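Local coordinates for protein putative thioesterase (PDB 5UGZ) that probably acts as a type II thioesterase that hydrolytically releases intermediates from the colibactin NRPS/PKS assembly line, at residues Tyr39-Ser44 with Phe237-Phe242; Ser44-Asn49 with Gly247-Thr252; Glu56-Gly61 with Val76-Gln81; Ala93-Ser98 with Phe123-Arg128; His116-Ala121 with Thr193-Ile198. All coordinates share one frame; numbering follows the deposited sequence.

In the fold
All five contacts belong to one alpha/beta-hydrolase-like thioesterase domain built on a parallel sheet. Contact 4 lies in the middle, about 4 Å from the chain centre, pairing strands 91-97 and 121-125. Contact 5 joins the loops entering strands 121-125 and 198-203, its segments interleaved with those of contact 4. Contacts 1 and 2 share S44, alternate along the chain and enclose the other three, bringing the loop before strand 50-54 against helices 237-240 and 242-259. Contact 3 closes locally, between the loop after strand 50-54 and helix 72-83, before contact 4 opens. Contact 1 touches contact 4 through V238, so this late short helix is held beside the probable nucleophile strand.

Contact 1: Tyr39-Ser44 with Phe237-Phe242; sequences YYKWRS and FVDKHF
K41 lies over one face of the F242 ring, its CD 3.8 Å from the ring centroid and almost exactly on the normal, a CH-pi contact. S44 OG comes to the edge of the same ring. The five-membered ring of W42 lies near parallel to F242 (27° between planes) but slid aside, the rings barely overlapping, with W42 CD1 3.8 Å from F242 CD1. At the indole edge stands V238 CG2, 4.4 Å from W42 CZ2, while Y39 CD1 covers one indole face. With chi1 at 60°, K41 CG sits between its backbone N and carbonyl carbon, and the extended chain beyond passes obliquely over the F242 ring before bending at its last torsion. That bend brings K41 NZ to D239 OD1, a salt bridge of 3.2 Å on the anti lone pair. Each charge has a second partner, M38 O for the lysine and Y31 OH for D239 OD2. A water accepts from W42 NE1 at 3.0 Å and donates weakly to D239 OD1, giving the indole N-H a polar partner. W42 packs on L26 and C28 of strand 24-29, meets F95 edge-to-face, and touches V245 and V246 of helix 242-259.

Contact 2: Ser44-Asn49 with Gly247-Thr252; sequences SVLSDN and GYVNQT
N250 ND2 donates to V45 O at 2.9 Å, the shortest polar bond between the two segments, with an N-H...O angle of 158°. The acceptor lies in the amide plane of N250, while the donor is tilted from the plane of the V45 carbonyl. The other end of the amide, N250 OD1, accepts from S47 N at 3.0 Å, a more bent bond reaching it from above its carbonyl plane. S47 OG is 3.2 Å from the same N250 OD1. With CG beside the backbone N (chi1 -74°), the N250 side chain leaves helix 242-259 directly toward the loop. L46 crosses it at about a right angle and rests CD2 on V249 CG1, 4.2 Å away. V249 continues this apolar side to F123 of strand 121-125, and L46 also meets V246. Gripped at its nitrogen and its oxygen by backbone two residues apart, the N250 amide has its flip state set, and a neutral side chain satisfies two main-chain polar groups without bringing in charge.

Contact 3: Glu56-Gly61 with Val76-Gln81; sequences EPAGRG and VADLYQ
Torsions set how D78 and L79 of helix 72-83 meet the loop: D78 has its CG opposite the backbone N (chi1 179°) and points straight at it, whereas L79 reaches it with its end alone, CG lying beside its own N and CD1 trailing straight on, which leaves the other methyl, CD2, turned to the loop. D78 thereby presents its carboxylate to A58, with OD2 3.6 Å from A58 CB and 3.4 Å from A58 N. L79 reaches the loop one step earlier, its CD2 methyl 4.0 Å from E56 O. It lies equally near P57 N, so a branched apolar end meets the backbone where the chain leaves E56. The loop then turns through G59 and R60, which both face R63 in a G1 beta bulge, with G59 at positive phi. R63 draws the two segments together from outside: it forms a salt bridge with D78 OD1 and a hydrogen bond to E56 O. R60 folds back within the loop, with P57 CB over one face of its guanidinium group and A58 O at its edge, where R60 NE donates weakly at 3.3 Å. L79 also packs against M103 of helix 99-113.

Contact 4: Ala93-Ser98 with Phe123-Arg128; sequences AIFGHS and FFSGCR
F123 opens the pairing: its N donates to I94 O at 2.9 Å and its O accepts from G96 N, so it bridges two residues of the parallel neighbour strand. Its CB presses on F95 CD2 at 3.3 Å, the two side chains crossing at about a right angle, while A93 CB and I94 O come to the edge of its ring. F124 points to the opposite face, the one where helix 99-113 packs. S125 takes the next rung, with S125 N bonded to G96 O at 2.9 Å. With chi1 -173°, S125 OG lies opposite its own N and meets H97 ND1 at 3.0 Å in the plane of the imidazole, a bond that fixes the ring's rotation. S125 O accepts from S98 N at 2.8 Å. G126 then leaves the strand at positive phi, with CA against H97 CE1 and O near S98 CA. C127 brings its SG to 3.4 Å from S98 O. S98 also has positive phi (57°) and sits right before helix 99-113, which links the two strands in a beta-alpha-beta crossover. G96, S98 and G100 fit the GxSxG nucleophile elbow of alpha/beta hydrolases, consistent with S98 being the nucleophile.

Contact 5: His116-Ala121 with Thr193-Ile198; sequences HDMPCA and TLTCPI
M118 and C196 bury the most surface here. M118 turns its CG opposite its backbone N (chi1 -173°) and then curls at both later torsions, which brings the sulfur against L194 and T195. T195 N donates to M118 SD, a weak bond at 3.5 Å but nearly straight at 176°. L194 CD2 lies against the same sulfur at 3.8 Å. M118 CE sits 3.5 Å from T195 OG1, so the sulfur meets an N-H and a methyl, and the carbons on either side of it meet the T195 hydroxyl. The two segments lead side by side into strands 121-125 and 198-203, neighbours in the parallel sheet, and P197 already bonds to L122 through its backbone as the pairing begins. C196 points its side chain at the partner loop, with CB 3.3 Å from C120 O. Its SG rests on the ring of P119, 4.1 Å from P119 CG. C120 O is shared, since P197 CD approaches it to 3.1 Å. A121 CA makes a CH...O contact of 3.5 Å with P197 O. A121 also meets T252 and L256 of helix 242-259, while M118 touches L112 of helix 99-113.

Contact 1: Tyr39-Ser44 with Phe237-Phe242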
# COMPACT_ATOMS: atom_id res chain seq x y z
N TYR A 39 0.41 -10.97 0.13
CA TYR A 39 -0.54 -11.01 1.24
C TYR A 39 -1.19 -12.38 1.43
O TYR A 39 -1.95 -12.54 2.38
CB TYR A 39 -1.66 -9.98 1.03
CG TYR A 39 -1.19 -8.54 1.01
CD1 TYR A 39 -0.77 -7.91 2.17
CD2 TYR A 39 -1.18 -7.81 -0.18
CE1 TYR A 39 -0.34 -6.60 2.17
CE2 TYR A 39 -0.75 -6.50 -0.19
CZ TYR A 39 -0.35 -5.89 1.00
OH TYR A 39 0.07 -4.58 1.01
N TYR A 40 -0.91 -13.35 0.56
CA TYR A 40 -1.53 -14.67 0.72
C TYR A 40 -1.19 -15.27 2.09
O TYR A 40 -2.05 -15.91 2.71
CB TYR A 40 -1.08 -15.64 -0.38
CG TYR A 40 -1.54 -15.36 -1.80
CD1 TYR A 40 -2.57 -14.48 -2.08
CD2 TYR A 40 -0.94 -16.01 -2.87
CE1 TYR A 40 -2.98 -14.25 -3.40
CE2 TYR A 40 -1.32 -15.80 -4.17
CZ TYR A 40 -2.34 -14.93 -4.45
OH TYR A 40 -2.68 -14.74 -5.79
N LYS A 41 0.05 -15.06 2.56
CA LYS A 41 0.52 -15.62 3.83
C LYS A 41 -0.18 -14.99 5.03
O LYS A 41 -0.10 -15.54 6.14
CB LYS A 41 2.03 -15.43 3.95
CG LYS A 41 2.47 -13.97 3.92
CD LYS A 41 3.97 -13.84 4.00
CE LYS A 41 4.44 -12.40 3.85
NZ LYS A 41 4.33 -11.91 2.45
N TRP A 42 -0.83 -13.84 4.85
CA TRP A 42 -1.54 -13.18 5.94
C TRP A 42 -2.70 -14.02 6.46
O TRP A 42 -3.14 -13.80 7.59
CB TRP A 42 -2.07 -11.82 5.49
CG TRP A 42 -1.01 -10.77 5.38
CD1 TRP A 42 0.29 -10.95 5.00
CD2 TRP A 42 -1.16 -9.38 5.67
NE1 TRP A 42 0.95 -9.74 5.02
CE2 TRP A 42 0.07 -8.77 5.43
CE3 TRP A 42 -2.23 -8.60 6.11
CZ2 TRP A 42 0.28 -7.41 5.63
CZ3 TRP A 42 -2.03 -7.26 6.30
CH2 TRP A 42 -0.79 -6.68 6.07
N ARG A 43 -3.22 -14.95 5.65
CA ARG A 43 -4.35 -15.76 6.09
C ARG A 43 -3.98 -16.74 7.19
O ARG A 43 -4.87 -17.39 7.76
CB ARG A 43 -4.95 -16.49 4.90
CG ARG A 43 -6.37 -16.06 4.62
CD ARG A 43 -6.87 -16.73 3.35
NE ARG A 43 -6.96 -18.18 3.54
CZ ARG A 43 -6.58 -19.08 2.64
NH1 ARG A 43 -6.04 -18.70 1.48
NH2 ARG A 43 -6.70 -20.37 2.92
N SER A 44 -2.70 -16.85 7.56
CA SER A 44 -2.31 -17.74 8.64
C SER A 44 -2.25 -17.04 10.00
O SER A 44 -2.06 -17.73 11.01
CB SER A 44 -0.96 -18.40 8.33
OG SER A 44 0.12 -17.52 8.59
N PHE A 237 10.18 -4.64 6.00
CA PHE A 237 9.65 -5.17 7.25
C PHE A 237 8.25 -5.74 7.06
O PHE A 237 7.87 -6.66 7.78
CB PHE A 237 9.62 -4.07 8.32
CG PHE A 237 8.57 -3.03 8.09
CD1 PHE A 237 7.24 -3.29 8.40
CD2 PHE A 237 8.89 -1.81 7.55
CE1 PHE A 237 6.26 -2.36 8.17
CE2 PHE A 237 7.92 -0.87 7.32
CZ PHE A 237 6.60 -1.15 7.64
N VAL A 238 7.48 -5.22 6.09
CA VAL A 238 6.12 -5.70 5.87
C VAL A 238 6.10 -7.19 5.53
O VAL A 238 5.11 -7.89 5.80
CB VAL A 238 5.41 -4.86 4.78
CG1 VAL A 238 5.96 -5.20 3.39
CG2 VAL A 238 3.88 -5.06 4.82
N ASP A 239 7.16 -7.70 4.91
CA ASP A 239 7.25 -9.13 4.65
C ASP A 239 7.98 -9.86 5.76
O ASP A 239 7.53 -10.92 6.20
CB ASP A 239 7.97 -9.42 3.33
CG ASP A 239 7.24 -8.90 2.11
OD1 ASP A 239 6.11 -9.35 1.84
OD2 ASP A 239 7.82 -8.05 1.41
N LYS A 240 9.10 -9.31 6.22
CA LYS A 240 9.93 -10.02 7.18
C LYS A 240 9.24 -10.15 8.53
O LYS A 240 9.38 -11.18 9.20
CB LYS A 240 11.29 -9.31 7.34
CG LYS A 240 12.28 -10.12 8.18
CD LYS A 240 13.60 -9.41 8.36
CE LYS A 240 14.61 -10.33 8.99
NZ LYS A 240 15.79 -9.58 9.52
N HIS A 241 8.50 -9.13 8.94
CA HIS A 241 7.78 -9.14 10.20
C HIS A 241 6.28 -9.09 9.97
O HIS A 241 5.53 -8.49 10.74
CB HIS A 241 8.24 -7.99 11.09
CG HIS A 241 9.73 -7.94 11.28
ND1 HIS A 241 10.45 -9.03 11.73
CD2 HIS A 241 10.62 -6.95 11.09
CE1 HIS A 241 11.73 -8.70 11.80
NE2 HIS A 241 11.86 -7.45 11.42
N PHE A 242 5.82 -9.75 8.91
CA PHE A 242 4.41 -9.70 8.57
C PHE A 242 3.54 -10.20 9.71
O PHE A 242 2.38 -9.78 9.82
CB PHE A 242 4.13 -10.49 7.29
CG PHE A 242 3.92 -11.95 7.52
CD1 PHE A 242 2.65 -12.49 7.50
CD2 PHE A 242 5.00 -12.80 7.73
CE1 PHE A 242 2.45 -13.83 7.70
CE2 PHE A 242 4.81 -14.15 7.93
CZ PHE A 242 3.54 -14.68 7.91
O HOH W 1 3.70 -8.94 4.13

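Contact 2: Ser44-Asn49 with Gly247-Thr252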
# COMPACT_ATOMS: atom_id res chain seq x y z
N SER A 44 -2.70 -16.85 7.56
CA SER A 44 -2.31 -17.74 8.64
C SER A 44 -2.25 -17.04 10.00
O SER A 44 -2.06 -17.73 11.01
CB SER A 44 -0.96 -18.40 8.33
OG SER A 44 0.12 -17.52 8.59
N VAL A 45 -2.38 -15.71 10.04
CA VAL A 45 -2.34 -14.97 11.30
C VAL A 45 -3.53 -14.02 11.48
O VAL A 45 -3.83 -13.62 12.62
CB VAL A 45 -1.00 -14.19 11.42
CG1 VAL A 45 0.09 -15.10 11.94
CG2 VAL A 45 -0.57 -13.65 10.08
N LEU A 46 -4.24 -13.66 10.42
CA LEU A 46 -5.37 -12.75 10.54
C LEU A 46 -6.48 -13.35 11.39
O LEU A 46 -6.67 -14.57 11.44
CB LEU A 46 -5.94 -12.41 9.16
CG LEU A 46 -5.37 -11.28 8.34
CD1 LEU A 46 -5.87 -11.46 6.94
CD2 LEU A 46 -5.84 -9.93 8.90
N SER A 47 -7.25 -12.46 12.01
CA SER A 47 -8.33 -12.89 12.89
C SER A 47 -9.37 -13.65 12.09
O SER A 47 -9.63 -13.36 10.92
CB SER A 47 -8.97 -11.69 13.59
OG SER A 47 -8.08 -11.10 14.51
N ASP A 48 -10.00 -14.63 12.73
CA ASP A 48 -10.85 -15.57 12.01
C ASP A 48 -12.08 -14.92 11.39
O ASP A 48 -12.63 -15.46 10.42
CB ASP A 48 -11.25 -16.71 12.96
CG ASP A 48 -10.04 -17.46 13.49
OD1 ASP A 48 -9.11 -17.69 12.68
OD2 ASP A 48 -10.02 -17.81 14.69
N ASN A 49 -12.54 -13.78 11.90
CA ASN A 49 -13.63 -13.06 11.27
C ASN A 49 -13.15 -11.92 10.37
O ASN A 49 -13.89 -10.97 10.15
CB ASN A 49 -14.59 -12.51 12.33
CG ASN A 49 -14.04 -11.30 13.01
OD1 ASN A 49 -12.84 -11.15 13.16
ND2 ASN A 49 -14.93 -10.41 13.44
N GLY A 247 -0.41 -8.80 13.60
CA GLY A 247 -0.77 -8.72 15.01
C GLY A 247 -1.40 -7.38 15.36
O GLY A 247 -2.36 -7.32 16.14
N TYR A 248 -0.88 -6.30 14.77
CA TYR A 248 -1.40 -4.95 14.96
C TYR A 248 -2.70 -4.70 14.21
O TYR A 248 -3.61 -4.05 14.73
CB TYR A 248 -0.34 -3.94 14.53
CG TYR A 248 0.78 -3.86 15.52
CD1 TYR A 248 0.53 -3.38 16.81
CD2 TYR A 248 2.06 -4.28 15.21
CE1 TYR A 248 1.52 -3.31 17.75
CE2 TYR A 248 3.08 -4.21 16.17
CZ TYR A 248 2.79 -3.72 17.44
OH TYR A 248 3.74 -3.62 18.43
N VAL A 249 -2.80 -5.17 12.97
CA VAL A 249 -4.07 -5.11 12.25
C VAL A 249 -5.15 -5.79 13.06
O VAL A 249 -6.27 -5.27 13.19
CB VAL A 249 -3.94 -5.74 10.84
CG1 VAL A 249 -5.30 -5.94 10.22
CG2 VAL A 249 -3.10 -4.86 9.94
N ASN A 250 -4.83 -6.95 13.64
CA ASN A 250 -5.81 -7.70 14.44
C ASN A 250 -6.28 -6.89 15.64
O ASN A 250 -7.48 -6.82 15.92
CB ASN A 250 -5.20 -9.03 14.91
CG ASN A 250 -5.10 -10.08 13.78
OD1 ASN A 250 -5.73 -9.95 12.73
ND2 ASN A 250 -4.32 -11.12 14.03
N GLN A 251 -5.34 -6.27 16.36
CA GLN A 251 -5.63 -5.50 17.57
C GLN A 251 -6.35 -4.20 17.26
O GLN A 251 -7.14 -3.72 18.09
CB GLN A 251 -4.33 -5.20 18.30
CG GLN A 251 -4.42 -4.00 19.21
CD GLN A 251 -3.06 -3.45 19.54
OE1 GLN A 251 -2.31 -3.02 18.67
NE2 GLN A 251 -2.73 -3.47 20.82
N THR A 252 -6.09 -3.61 16.10
CA THR A 252 -6.83 -2.43 15.66
C THR A 252 -8.30 -2.75 15.42
O THR A 252 -9.19 -2.01 15.86
CB THR A 252 -6.20 -1.88 14.38
OG1 THR A 252 -4.83 -1.58 14.65
CG2 THR A 252 -6.94 -0.63 13.91

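Contact 3: Glu56-Gly61 with Val76-Gln81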
# COMPACT_ATOMS: atom_id res chain seq x y z
N GLU A 56 -5.38 -7.09 -6.83
CA GLU A 56 -4.31 -7.27 -7.80
C GLU A 56 -4.26 -6.09 -8.76
O GLU A 56 -5.17 -5.96 -9.59
CB GLU A 56 -4.50 -8.57 -8.58
CG GLU A 56 -3.29 -8.95 -9.43
CD GLU A 56 -2.18 -9.60 -8.63
OE1 GLU A 56 -2.23 -10.83 -8.41
OE2 GLU A 56 -1.23 -8.89 -8.24
N PRO A 57 -3.23 -5.25 -8.71
CA PRO A 57 -3.03 -4.23 -9.75
C PRO A 57 -2.81 -4.86 -11.11
O PRO A 57 -2.29 -5.97 -11.21
CB PRO A 57 -1.77 -3.49 -9.29
CG PRO A 57 -1.55 -3.89 -7.89
CD PRO A 57 -2.14 -5.25 -7.73
N ALA A 58 -3.17 -4.13 -12.16
CA ALA A 58 -3.12 -4.68 -13.51
C ALA A 58 -1.68 -4.88 -13.97
O ALA A 58 -0.78 -4.14 -13.59
CB ALA A 58 -3.85 -3.75 -14.48
N GLY A 59 -1.48 -5.92 -14.77
CA GLY A 59 -0.20 -6.18 -15.40
C GLY A 59 0.83 -6.92 -14.57
O GLY A 59 2.01 -6.89 -14.91
N ARG A 60 0.43 -7.56 -13.47
CA ARG A 60 1.33 -8.44 -12.76
C ARG A 60 0.49 -9.47 -12.02
O ARG A 60 -0.73 -9.34 -11.94
CB ARG A 60 2.28 -7.65 -11.85
CG ARG A 60 1.83 -7.43 -10.40
CD ARG A 60 0.78 -6.36 -10.25
NE ARG A 60 1.05 -5.14 -11.01
CZ ARG A 60 1.84 -4.15 -10.62
NH1 ARG A 60 2.48 -4.21 -9.47
NH2 ARG A 60 1.97 -3.07 -11.40
N GLY A 61 1.14 -10.52 -11.51
CA GLY A 61 0.43 -11.51 -10.73
C GLY A 61 -0.68 -12.18 -11.52
O GLY A 61 -0.50 -12.56 -12.68
N VAL A 76 -6.30 3.74 -9.87
CA VAL A 76 -7.31 3.73 -8.81
C VAL A 76 -8.66 3.23 -9.34
O VAL A 76 -9.34 2.44 -8.68
CB VAL A 76 -7.45 5.13 -8.18
CG1 VAL A 76 -8.65 5.16 -7.30
CG2 VAL A 76 -6.20 5.47 -7.37
N ALA A 77 -9.08 3.71 -10.51
CA ALA A 77 -10.29 3.19 -11.15
C ALA A 77 -10.20 1.69 -11.39
O ALA A 77 -11.19 0.96 -11.24
CB ALA A 77 -10.54 3.93 -12.46
N ASP A 78 -9.02 1.21 -11.81
CA ASP A 78 -8.78 -0.21 -12.02
C ASP A 78 -9.00 -1.01 -10.73
O ASP A 78 -9.70 -2.02 -10.73
CB ASP A 78 -7.36 -0.39 -12.56
CG ASP A 78 -6.96 -1.84 -12.80
OD1 ASP A 78 -7.46 -2.45 -13.77
OD2 ASP A 78 -6.09 -2.34 -12.06
N LEU A 79 -8.42 -0.55 -9.61
CA LEU A 79 -8.58 -1.27 -8.34
C LEU A 79 -10.02 -1.21 -7.83
O LEU A 79 -10.53 -2.19 -7.28
CB LEU A 79 -7.63 -0.72 -7.29
CG LEU A 79 -6.19 -1.18 -7.50
CD1 LEU A 79 -5.30 -0.51 -6.47
CD2 LEU A 79 -6.08 -2.68 -7.43
N TYR A 80 -10.70 -0.06 -7.99
CA TYR A 80 -12.10 0.01 -7.61
C TYR A 80 -12.92 -1.07 -8.29
O TYR A 80 -13.82 -1.66 -7.66
CB TYR A 80 -12.68 1.38 -7.93
CG TYR A 80 -14.14 1.44 -7.55
CD1 TYR A 80 -14.52 1.53 -6.21
CD2 TYR A 80 -15.14 1.36 -8.51
CE1 TYR A 80 -15.86 1.56 -5.85
CE2 TYR A 80 -16.47 1.39 -8.15
CZ TYR A 80 -16.82 1.49 -6.82
OH TYR A 80 -18.14 1.52 -6.45
N GLN A 81 -12.66 -1.34 -9.57
CA GLN A 81 -13.35 -2.44 -10.25
C GLN A 81 -13.06 -3.77 -9.56
O GLN A 81 -13.92 -4.66 -9.50
CB GLN A 81 -12.96 -2.49 -11.73
CG GLN A 81 -13.48 -1.35 -12.59
CD GLN A 81 -14.97 -1.10 -12.39
OE1 GLN A 81 -15.70 -1.97 -11.91
NE2 GLN A 81 -15.42 0.09 -12.76

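Contact 4: Ala93-Ser98 with Phe123-Arg128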
# COMPACT_ATOMS: atom_id res chain seq x y z
N ALA A 93 -11.67 -2.57 5.88
CA ALA A 93 -10.47 -1.77 6.09
C ALA A 93 -9.63 -1.85 4.83
O ALA A 93 -9.90 -2.66 3.95
CB ALA A 93 -9.66 -2.27 7.29
N ILE A 94 -8.60 -1.01 4.75
CA ILE A 94 -7.68 -1.00 3.62
C ILE A 94 -6.25 -0.89 4.14
O ILE A 94 -5.95 -0.01 4.95
CB ILE A 94 -7.97 0.16 2.65
CG1 ILE A 94 -9.48 0.25 2.42
CG2 ILE A 94 -7.16 -0.04 1.35
CD1 ILE A 94 -9.92 1.28 1.43
N PHE A 95 -5.39 -1.80 3.68
CA PHE A 95 -3.97 -1.78 3.99
C PHE A 95 -3.22 -1.65 2.67
O PHE A 95 -3.56 -2.31 1.69
CB PHE A 95 -3.54 -3.08 4.72
CG PHE A 95 -2.07 -3.16 5.01
CD1 PHE A 95 -1.17 -3.51 4.01
CD2 PHE A 95 -1.58 -2.89 6.28
CE1 PHE A 95 0.20 -3.57 4.26
CE2 PHE A 95 -0.21 -2.96 6.54
CZ PHE A 95 0.68 -3.30 5.52
N GLY A 96 -2.21 -0.79 2.65
CA GLY A 96 -1.32 -0.69 1.50
C GLY A 96 0.07 -0.37 1.97
O GLY A 96 0.25 0.32 2.98
N HIS A 97 1.07 -0.90 1.27
CA HIS A 97 2.48 -0.63 1.57
C HIS A 97 3.07 0.22 0.45
O HIS A 97 2.91 -0.09 -0.73
CB HIS A 97 3.30 -1.92 1.73
CG HIS A 97 4.70 -1.69 2.24
ND1 HIS A 97 5.00 -1.56 3.58
CD2 HIS A 97 5.88 -1.56 1.59
CE1 HIS A 97 6.29 -1.37 3.73
NE2 HIS A 97 6.85 -1.36 2.53
N SER A 98 3.73 1.31 0.84
CA SER A 98 4.45 2.21 -0.08
C SER A 98 3.50 2.74 -1.15
O SER A 98 2.54 3.45 -0.80
CB SER A 98 5.68 1.48 -0.60
OG SER A 98 6.72 2.42 -0.74
N PHE A 123 -4.70 1.48 7.06
CA PHE A 123 -3.31 1.19 7.41
C PHE A 123 -2.43 1.65 6.26
O PHE A 123 -2.61 1.20 5.13
CB PHE A 123 -3.11 -0.31 7.68
CG PHE A 123 -4.05 -0.87 8.70
CD1 PHE A 123 -3.72 -0.88 10.04
CD2 PHE A 123 -5.29 -1.38 8.31
CE1 PHE A 123 -4.59 -1.40 10.99
CE2 PHE A 123 -6.17 -1.90 9.25
CZ PHE A 123 -5.81 -1.90 10.60
N PHE A 124 -1.51 2.56 6.54
CA PHE A 124 -0.55 3.03 5.55
C PHE A 124 0.82 2.60 6.03
O PHE A 124 1.35 3.16 7.00
CB PHE A 124 -0.63 4.53 5.33
CG PHE A 124 -2.00 5.02 4.95
CD1 PHE A 124 -2.55 4.70 3.71
CD2 PHE A 124 -2.76 5.78 5.82
CE1 PHE A 124 -3.81 5.13 3.36
CE2 PHE A 124 -4.03 6.21 5.46
CZ PHE A 124 -4.55 5.88 4.23
N SER A 125 1.38 1.61 5.36
CA SER A 125 2.65 1.01 5.74
C SER A 125 3.75 1.51 4.81
O SER A 125 3.57 1.60 3.59
CB SER A 125 2.51 -0.51 5.69
OG SER A 125 3.65 -1.17 6.19
N GLY A 126 4.90 1.85 5.40
CA GLY A 126 6.04 2.29 4.61
C GLY A 126 5.70 3.40 3.63
O GLY A 126 6.15 3.37 2.48
N CYS A 127 4.91 4.36 4.07
CA CYS A 127 4.26 5.30 3.17
C CYS A 127 4.36 6.70 3.76
O CYS A 127 3.78 6.96 4.82
CB CYS A 127 2.80 4.91 2.95
SG CYS A 127 2.02 5.78 1.61
N ARG A 128 5.07 7.59 3.08
CA ARG A 128 5.13 8.99 3.47
C ARG A 128 3.77 9.65 3.23
O ARG A 128 2.96 9.14 2.46
CB ARG A 128 6.25 9.70 2.71
CG ARG A 128 7.65 9.14 3.03
CD ARG A 128 8.79 9.70 2.16
NE ARG A 128 8.90 11.16 2.19
CZ ARG A 128 9.97 11.85 1.78
NH1 ARG A 128 11.05 11.22 1.31
NH2 ARG A 128 9.96 13.17 1.84

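Contact 5: His116-Ala121 with Thr193-Ile198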
# COMPACT_ATOMS: atom_id res chain seq x y z
N HIS A 116 -20.15 4.81 -1.08
CA HIS A 116 -20.01 3.74 -0.11
C HIS A 116 -19.75 4.32 1.27
O HIS A 116 -19.39 5.49 1.41
CB HIS A 116 -18.87 2.80 -0.51
CG HIS A 116 -19.08 2.12 -1.83
ND1 HIS A 116 -19.83 0.98 -1.97
CD2 HIS A 116 -18.63 2.43 -3.07
CE1 HIS A 116 -19.84 0.61 -3.24
NE2 HIS A 116 -19.11 1.47 -3.93
N ASP A 117 -19.90 3.49 2.29
CA ASP A 117 -19.64 3.94 3.65
C ASP A 117 -18.15 4.05 3.91
O ASP A 117 -17.31 3.56 3.14
CB ASP A 117 -20.24 2.99 4.69
CG ASP A 117 -21.73 2.81 4.53
OD1 ASP A 117 -22.45 3.82 4.33
OD2 ASP A 117 -22.17 1.64 4.61
N MET A 118 -17.83 4.72 5.01
CA MET A 118 -16.46 4.89 5.47
C MET A 118 -15.88 3.54 5.92
O MET A 118 -16.59 2.73 6.52
CB MET A 118 -16.44 5.89 6.63
CG MET A 118 -15.09 6.34 7.14
SD MET A 118 -14.23 7.63 6.21
CE MET A 118 -15.51 8.85 5.98
N PRO A 119 -14.60 3.26 5.62
CA PRO A 119 -13.95 2.08 6.21
C PRO A 119 -13.93 2.14 7.74
O PRO A 119 -14.10 3.20 8.34
CB PRO A 119 -12.53 2.13 5.64
CG PRO A 119 -12.36 3.57 5.19
CD PRO A 119 -13.70 3.98 4.71
N CYS A 120 -13.70 0.96 8.34
CA CYS A 120 -13.44 0.85 9.79
C CYS A 120 -12.16 1.58 10.18
O CYS A 120 -12.12 2.29 11.20
CB CYS A 120 -13.25 -0.62 10.19
SG CYS A 120 -14.59 -1.70 10.06
N ALA A 121 -11.09 1.32 9.44
CA ALA A 121 -9.73 1.75 9.72
C ALA A 121 -8.94 1.63 8.44
O ALA A 121 -9.32 0.92 7.51
CB ALA A 121 -9.07 0.90 10.81
N THR A 193 -12.82 14.96 5.13
CA THR A 193 -11.87 14.38 6.07
C THR A 193 -12.35 12.99 6.44
O THR A 193 -13.51 12.81 6.82
CB THR A 193 -11.73 15.23 7.34
OG1 THR A 193 -11.28 16.54 7.00
CG2 THR A 193 -10.70 14.62 8.26
N LEU A 194 -11.45 12.01 6.33
CA LEU A 194 -11.77 10.67 6.81
C LEU A 194 -12.17 10.74 8.28
O LEU A 194 -11.73 11.62 9.03
CB LEU A 194 -10.56 9.74 6.61
CG LEU A 194 -10.15 9.61 5.13
CD1 LEU A 194 -8.88 8.81 4.95
CD2 LEU A 194 -11.26 8.99 4.33
N THR A 195 -13.05 9.83 8.68
CA THR A 195 -13.52 9.73 10.06
C THR A 195 -13.25 8.36 10.66
O THR A 195 -14.03 7.86 11.47
CB THR A 195 -15.01 10.04 10.15
OG1 THR A 195 -15.74 9.00 9.50
CG2 THR A 195 -15.33 11.33 9.49
N CYS A 196 -12.16 7.72 10.27
CA CYS A 196 -11.75 6.45 10.84
C CYS A 196 -10.32 6.57 11.34
O CYS A 196 -9.61 7.51 10.97
CB CYS A 196 -11.87 5.32 9.81
SG CYS A 196 -10.82 5.54 8.38
N PRO A 197 -9.88 5.65 12.19
CA PRO A 197 -8.49 5.70 12.66
C PRO A 197 -7.52 5.34 11.54
O PRO A 197 -7.81 4.52 10.67
CB PRO A 197 -8.46 4.66 13.79
CG PRO A 197 -9.88 4.29 14.05
CD PRO A 197 -10.64 4.55 12.81
N ILE A 198 -6.36 5.99 11.56
CA ILE A 198 -5.26 5.69 10.65
C ILE A 198 -4.14 5.06 11.47
O ILE A 198 -3.75 5.58 12.51
CB ILE A 198 -4.75 6.96 9.95
CG1 ILE A 198 -5.78 7.51 8.95
CG2 ILE A 198 -3.41 6.70 9.29
CD1 ILE A 198 -5.24 8.63 8.07